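Local atomic coordinates of type-2 ice-structuring protein (Brachyopsis rostratus, PDB entry 2ZIB), a protein that binds to ice crystals and inhibits their growth, protecting the blood of a cold-water fish from freezing at subzero sea temperatures. Residues Leu33-Cys38 with Ser79-Thr84; Val65-Ser70 with Lys113-Leu118; Gly69-Cys72 with Ala77-Trp80. One frame throughout, in Å; residues are numbered along the deposited sequence.

Interaction 1: residues Leu33-Cys38 with Ser79-Thr84; sequences LAEANC and SWTDGT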
# COMPACT_ATOMS: atom_id res chain seq x y z
N LEU A 33 8.61 9.14 -2.13
CA LEU A 33 9.85 8.49 -1.68
C LEU A 33 9.56 7.07 -1.28
O LEU A 33 10.40 6.19 -1.51
CB LEU A 33 10.49 9.25 -0.52
CG LEU A 33 11.66 10.15 -0.95
CD1 LEU A 33 11.17 11.24 -1.91
CD2 LEU A 33 12.35 10.73 0.29
N ALA A 34 8.41 6.80 -0.65
CA ALA A 34 8.10 5.45 -0.21
C ALA A 34 7.96 4.52 -1.44
O ALA A 34 8.44 3.36 -1.42
CB ALA A 34 6.83 5.44 0.65
N GLU A 35 7.29 4.97 -2.49
CA GLU A 35 7.19 4.17 -3.72
C GLU A 35 8.59 3.93 -4.32
O GLU A 35 8.94 2.80 -4.67
CB GLU A 35 6.25 4.83 -4.71
CG GLU A 35 6.31 4.18 -6.10
CD GLU A 35 5.79 2.76 -6.18
OE1 GLU A 35 5.09 2.26 -5.26
OE2 GLU A 35 6.03 2.14 -7.25
N ALA A 36 9.41 4.97 -4.41
CA ALA A 36 10.77 4.81 -4.95
C ALA A 36 11.59 3.85 -4.12
O ALA A 36 12.37 3.04 -4.64
CB ALA A 36 11.45 6.16 -5.02
N ASN A 37 11.43 3.90 -2.80
CA ASN A 37 12.09 2.99 -1.87
C ASN A 37 11.68 1.54 -2.17
O ASN A 37 12.53 0.64 -2.31
CB ASN A 37 11.72 3.44 -0.44
CG ASN A 37 12.42 2.65 0.65
OD1 ASN A 37 11.69 2.09 1.57
ND2 ASN A 37 13.68 2.61 0.64
N CYS A 38 10.38 1.30 -2.32
CA CYS A 38 9.90 -0.04 -2.64
C CYS A 38 10.45 -0.51 -3.99
O CYS A 38 10.84 -1.70 -4.11
CB CYS A 38 8.37 -0.08 -2.69
SG CYS A 38 7.55 0.22 -1.12
N SER A 79 -5.29 4.26 -9.29
CA SER A 79 -4.45 3.20 -9.85
C SER A 79 -3.47 2.74 -8.80
O SER A 79 -3.07 3.50 -7.92
CB SER A 79 -3.52 3.89 -10.91
OG SER A 79 -4.22 4.60 -11.93
N TRP A 80 -3.06 1.48 -8.93
CA TRP A 80 -1.96 0.95 -8.12
C TRP A 80 -0.63 1.10 -8.85
O TRP A 80 -0.57 0.82 -10.07
CB TRP A 80 -2.17 -0.54 -7.83
CG TRP A 80 -3.38 -0.89 -6.99
CD1 TRP A 80 -4.46 -1.67 -7.38
CD2 TRP A 80 -3.61 -0.59 -5.60
NE1 TRP A 80 -5.35 -1.81 -6.35
CE2 TRP A 80 -4.85 -1.19 -5.23
CE3 TRP A 80 -2.88 0.12 -4.62
CZ2 TRP A 80 -5.37 -1.07 -3.94
CZ3 TRP A 80 -3.40 0.22 -3.33
CH2 TRP A 80 -4.65 -0.37 -3.00
N THR A 81 0.43 1.43 -8.13
CA THR A 81 1.73 1.58 -8.81
C THR A 81 2.24 0.27 -9.44
O THR A 81 3.05 0.32 -10.36
CB THR A 81 2.80 2.09 -7.87
OG1 THR A 81 2.87 1.22 -6.73
CG2 THR A 81 2.52 3.53 -7.41
N ASP A 82 1.77 -0.87 -8.95
CA ASP A 82 2.21 -2.15 -9.51
C ASP A 82 1.38 -2.55 -10.74
O ASP A 82 1.62 -3.63 -11.29
CB ASP A 82 2.21 -3.27 -8.48
CG ASP A 82 0.84 -3.59 -7.92
OD1 ASP A 82 -0.18 -3.07 -8.42
OD2 ASP A 82 0.76 -4.41 -6.97
N GLY A 83 0.44 -1.73 -11.19
CA GLY A 83 -0.34 -2.05 -12.39
C GLY A 83 -1.46 -3.04 -12.19
O GLY A 83 -2.16 -3.37 -13.17
N THR A 84 -1.68 -3.55 -10.98
CA THR A 84 -2.75 -4.52 -10.74
C THR A 84 -4.10 -3.81 -10.69
O THR A 84 -4.16 -2.59 -10.54
CB THR A 84 -2.51 -5.29 -9.44
OG1 THR A 84 -2.52 -4.38 -8.32
CG2 THR A 84 -1.17 -6.05 -9.46
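A surface polar junction in the C-type lectin domain joins helix 31-40 to the type I beta turn Trp-80 to Gly-83, through Glu-35 and Thr-81 alone. The two side chains approach from opposite directions. Thr-81 OG1 donates to Glu-35 OE1 across 2.9 Å, arriving from above the carboxylate plane, about 45° out of it. Behind the bond the threonine methyl packs against the same carboxylate, with Thr-81 CG2 3.6 Å from Glu-35 CD. Beta-branched Thr-81 suits the place by offering both a hydroxyl to donate and a methyl to pack. Glu-35 reaches this far because CG stands opposite the backbone N (chi1 169°), while a bend at chi2 turns the carboxylate. An acid fits because it has other donors to serve: the backbone N of Leu-45 also reaches OE1, and His-44 ND1 bonds to OE2. The carboxylate thus ties strand 44-45 to the helix as well, and the nearby histidine would probably favour its ionised form.

Beyond Thr-81 the chain is held by Asp-82. Its OD1 accepts from Thr-84 OG1 at 2.7 Å and from Thr-84 N at 3.0 Å, both on one face of the carboxylate, while OD2 turns to Ser-47 OG. Gly-83, with positive phi, suits the end of the turn. The bond from the backbone N of Thr-84 to the side-chain OD1 of Asp-82 makes this an Asx turn, overlapping the second half of the type I turn.

Interaction 2: residues Val65-Ser70 with Lys113-Leu118; sequences VWIGGS and KCWDDL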
# COMPACT_ATOMS: atom_id res chain seq x y z
N VAL A 65 -0.05 3.99 7.22
CA VAL A 65 0.98 3.59 6.25
C VAL A 65 0.54 3.99 4.85
O VAL A 65 -0.62 3.82 4.46
CB VAL A 65 1.30 2.05 6.24
CG1 VAL A 65 2.10 1.67 7.46
CG2 VAL A 65 0.06 1.17 6.03
N TRP A 66 1.49 4.50 4.09
CA TRP A 66 1.28 4.63 2.65
C TRP A 66 1.14 3.26 1.97
O TRP A 66 1.88 2.35 2.30
CB TRP A 66 2.44 5.38 2.01
CG TRP A 66 2.55 6.82 2.32
CD1 TRP A 66 3.69 7.49 2.76
CD2 TRP A 66 1.54 7.84 2.12
NE1 TRP A 66 3.45 8.84 2.82
CE2 TRP A 66 2.17 9.10 2.37
CE3 TRP A 66 0.22 7.84 1.63
CZ2 TRP A 66 1.47 10.32 2.24
CZ3 TRP A 66 -0.47 9.05 1.52
CH2 TRP A 66 0.17 10.28 1.81
N ILE A 67 0.17 3.16 1.07
CA ILE A 67 0.03 2.00 0.17
C ILE A 67 0.01 2.49 -1.27
O ILE A 67 0.13 3.71 -1.51
CB ILE A 67 -1.18 1.11 0.57
CG1 ILE A 67 -2.49 1.92 0.58
CG2 ILE A 67 -0.88 0.44 1.94
CD1 ILE A 67 -3.73 1.06 0.78
N GLY A 68 -0.12 1.58 -2.24
CA GLY A 68 0.28 1.96 -3.59
C GLY A 68 -0.71 2.67 -4.48
O GLY A 68 -0.50 2.73 -5.69
N GLY A 69 -1.76 3.26 -3.90
CA GLY A 69 -2.79 3.91 -4.68
C GLY A 69 -2.48 5.39 -4.87
O GLY A 69 -2.04 6.10 -3.95
N SER A 70 -2.75 5.89 -6.08
CA SER A 70 -2.74 7.34 -6.30
C SER A 70 -3.75 7.68 -7.39
O SER A 70 -4.11 6.82 -8.21
CB SER A 70 -1.32 7.88 -6.65
OG SER A 70 -0.88 7.39 -7.92
N LYS A 113 -7.96 0.27 9.64
CA LYS A 113 -7.01 0.70 8.57
C LYS A 113 -7.74 1.08 7.30
O LYS A 113 -7.19 0.98 6.19
CB LYS A 113 -5.97 -0.42 8.34
CG LYS A 113 -5.05 -0.60 9.50
CD LYS A 113 -3.83 0.34 9.34
CE LYS A 113 -3.18 0.74 10.68
NZ LYS A 113 -4.13 1.64 11.51
N CYS A 114 -8.96 1.60 7.43
CA CYS A 114 -9.67 2.06 6.25
C CYS A 114 -8.85 3.11 5.51
O CYS A 114 -8.04 3.86 6.11
CB CYS A 114 -11.08 2.56 6.61
SG CYS A 114 -11.17 4.00 7.73
N TRP A 115 -9.08 3.20 4.19
CA TRP A 115 -8.23 4.04 3.35
C TRP A 115 -8.70 5.49 3.25
O TRP A 115 -9.90 5.77 3.34
CB TRP A 115 -8.19 3.49 1.93
CG TRP A 115 -7.79 2.04 1.82
CD1 TRP A 115 -7.26 1.20 2.78
CD2 TRP A 115 -7.96 1.25 0.66
NE1 TRP A 115 -7.06 -0.07 2.25
CE2 TRP A 115 -7.50 -0.06 0.96
CE3 TRP A 115 -8.46 1.52 -0.64
CZ2 TRP A 115 -7.52 -1.11 -0.00
CZ3 TRP A 115 -8.47 0.47 -1.60
CH2 TRP A 115 -8.00 -0.83 -1.26
N ASP A 116 -7.77 6.40 3.05
CA ASP A 116 -8.08 7.80 2.82
C ASP A 116 -7.06 8.37 1.86
O ASP A 116 -5.95 7.82 1.74
CB ASP A 116 -8.12 8.55 4.15
CG ASP A 116 -8.81 9.90 4.11
OD1 ASP A 116 -9.38 10.30 3.08
OD2 ASP A 116 -8.81 10.56 5.17
N ASP A 117 -7.44 9.46 1.20
CA ASP A 117 -6.55 10.13 0.25
C ASP A 117 -6.04 11.42 0.86
O ASP A 117 -6.81 12.29 1.26
CB ASP A 117 -7.25 10.32 -1.13
CG ASP A 117 -8.62 10.99 -1.12
OD1 ASP A 117 -9.39 11.02 -0.13
OD2 ASP A 117 -9.00 11.46 -2.22
N LEU A 118 -4.72 11.48 1.00
CA LEU A 118 -4.03 12.56 1.74
C LEU A 118 -3.03 13.23 0.79
O LEU A 118 -2.69 12.67 -0.27
CB LEU A 118 -3.24 11.95 2.92
CG LEU A 118 -4.00 11.77 4.22
CD1 LEU A 118 -4.32 13.07 4.89
CD2 LEU A 118 -5.28 10.90 4.14
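Ile-67 and Trp-115 make the CH-pi part of this buried contact. The isoleucine methyl CD1 sits over one face of the indole, 3.9 Å from the centroid of the five-membered ring and 13° off its normal. It lies toward the rim, and its nearest ring atom is Trp-115 NE1 at 3.8 Å. The two side chains cross at about a right angle, so that the methyl group ends on the ring instead of running along it. Ile-67 gets there with CG1 held between its backbone N and carbonyl carbon (chi1 57°) and an extended chi2 that carries CD1 outward. A branched aliphatic chain suits the site: the long CG1-CD1 branch reaches the indole, and the side chain also packs on Met-105 and Ile-127. The indole N-H of Trp-115 is bound by Gln-54 OE1, which satisfies the buried donor and helps fix the rotation of the ring.

Purely apolar packing supplies the second touch. Trp-66 CH2, at the far end of its six-membered ring, meets Leu-118 CB at 4.0 Å. Although the CB of Trp-66 starts away from strand 115-118, the torsions about CA-CB and CB-CG swing the rigid indole so that CH2 comes back toward that strand; the leucine does the reverse, meeting the ring with CB while its branches lead off. The polar end of Trp-66 is served by Met-29 O and Ala-122 O, so the large ring can be buried with its N-H satisfied.

The two touches span strand 104-107 on opposite faces of the sheet; that strand pairs antiparallel with strand 65-67 on one side and with strand 115-118 on the other. Strand 124-131 runs parallel to strand 65-67 on its other edge.

Interaction 3: residues Gly69-Cys72 with Ala77-Trp80; sequences GSAC and AWSW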
# COMPACT_ATOMS: atom_id res chain seq x y z
N GLY A 69 -1.76 3.26 -3.90
CA GLY A 69 -2.79 3.91 -4.68
C GLY A 69 -2.48 5.39 -4.87
O GLY A 69 -2.04 6.10 -3.95
N SER A 70 -2.75 5.89 -6.08
CA SER A 70 -2.74 7.34 -6.30
C SER A 70 -3.75 7.68 -7.39
O SER A 70 -4.11 6.82 -8.21
CB SER A 70 -1.32 7.88 -6.65
OG SER A 70 -0.88 7.39 -7.92
N ALA A 71 -4.18 8.94 -7.38
CA ALA A 71 -5.16 9.46 -8.37
C ALA A 71 -4.78 10.89 -8.67
O ALA A 71 -5.54 11.83 -8.48
CB ALA A 71 -6.60 9.36 -7.80
N CYS A 72 -3.56 11.06 -9.18
CA CYS A 72 -2.95 12.37 -9.30
C CYS A 72 -2.96 12.91 -10.71
O CYS A 72 -2.49 14.03 -10.93
CB CYS A 72 -1.50 12.33 -8.77
SG CYS A 72 -1.40 11.88 -7.02
N ALA A 77 -9.50 8.98 -10.32
CA ALA A 77 -9.23 7.76 -11.09
C ALA A 77 -8.03 7.09 -10.42
O ALA A 77 -6.88 7.47 -10.62
CB ALA A 77 -8.96 8.12 -12.52
N TRP A 78 -8.32 6.13 -9.55
CA TRP A 78 -7.31 5.46 -8.73
C TRP A 78 -6.58 4.39 -9.56
O TRP A 78 -7.20 3.65 -10.31
CB TRP A 78 -7.96 4.88 -7.44
CG TRP A 78 -8.40 5.97 -6.55
CD1 TRP A 78 -9.65 6.57 -6.55
CD2 TRP A 78 -7.57 6.73 -5.67
NE1 TRP A 78 -9.60 7.68 -5.74
CE2 TRP A 78 -8.34 7.79 -5.19
CE3 TRP A 78 -6.20 6.65 -5.30
CZ2 TRP A 78 -7.82 8.77 -4.33
CZ3 TRP A 78 -5.71 7.60 -4.45
CH2 TRP A 78 -6.49 8.65 -3.97
N SER A 79 -5.29 4.26 -9.29
CA SER A 79 -4.45 3.20 -9.85
C SER A 79 -3.47 2.74 -8.80
O SER A 79 -3.07 3.50 -7.92
CB SER A 79 -3.52 3.89 -10.91
OG SER A 79 -4.22 4.60 -11.93
N TRP A 80 -3.06 1.48 -8.93
CA TRP A 80 -1.96 0.95 -8.12
C TRP A 80 -0.63 1.10 -8.85
O TRP A 80 -0.57 0.82 -10.07
CB TRP A 80 -2.17 -0.54 -7.83
CG TRP A 80 -3.38 -0.89 -6.99
CD1 TRP A 80 -4.46 -1.67 -7.38
CD2 TRP A 80 -3.61 -0.59 -5.60
NE1 TRP A 80 -5.35 -1.81 -6.35
CE2 TRP A 80 -4.85 -1.19 -5.23
CE3 TRP A 80 -2.88 0.12 -4.62
CZ2 TRP A 80 -5.37 -1.07 -3.94
CZ3 TRP A 80 -3.40 0.22 -3.33
CH2 TRP A 80 -4.65 -0.37 -3.00
O HOH W 1 -0.49 4.79 -8.24
O HOH W 2 -4.10 7.03 -11.36
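Ala-71 lays its methyl group over the centre of the six-membered ring of Trp-78. CB stands 3.4 Å from the ring centroid and 10° off the normal, a close CH-pi contact. The small side chain suits the place: the same Ala-71 CB is also 3.4 Å from Ala-77 O, so methyl, ring and backbone meet closely. Trp-78 places its ring against the partner strand by setting CG opposite its own carbonyl carbon (chi1 -68°). Ring atoms CE3 and CZ3 come close to the backbone of Ser-70 at a slant, with Trp-78 CE3 3.4 Å from Ser-70 C, and Gly-69 C lies near the ring plane at its edge. Asp-98 OD1 accepts the indole N-H, and Trp-91 meets the ring with its plane turned by about 60°.

Gly-69 occupies a place with little space for a side chain, between the rings of Trp-78 and Trp-80. The backbone N of Gly-69 comes within 3.4 Å of Trp-80 CE3, and its CA-H points at Ser-79 O.

Two backbone bonds pair the strands. Ser-70 N donates to Ser-79 O and Ser-79 N donates back to Ser-70 O, each at 3.0 Å and fairly straight. Both serine side chains point to the face away from the tryptophans, where water joins Ser-70 OG to the backbone: the O of one water lies 2.6 Å from Ser-70 OG, bonded to it, and this water donates to Ser-79 O. Short polar side chains suit this wetter side.

Ser-70 and Ser-79 form the antiparallel hydrogen-bonded pair, and Gly-69 and Trp-80 the adjoining non-hydrogen-bonded pair, of a two-stranded beta hairpin with aromatic residues on one face and hydroxyls on the other.

In the fold
All three contacts lie within one C-type lectin domain, with centres about 10 to 12 Å apart. Along the chain, helix 31-40 comes first, then strands 65-67 and 69-70, strand 79-80, and last strand 115-118. Interactions 2 and 3 share Gly-69 and Ser-70, while interactions 1 and 3 share Ser-79 and Trp-80, so the hairpin 69-70/79-80 is common to all three contacts. The chain turns a corner at Gly-68, passing from the large mixed sheet of interaction 2 into that hairpin. Trp-80 packs against Ile-67 and Trp-115, and Asp-117 against Trp-78, joining the hairpin to the buried core; interaction 1 ties the end of the hairpin nearest the Gly-68 corner to the helix.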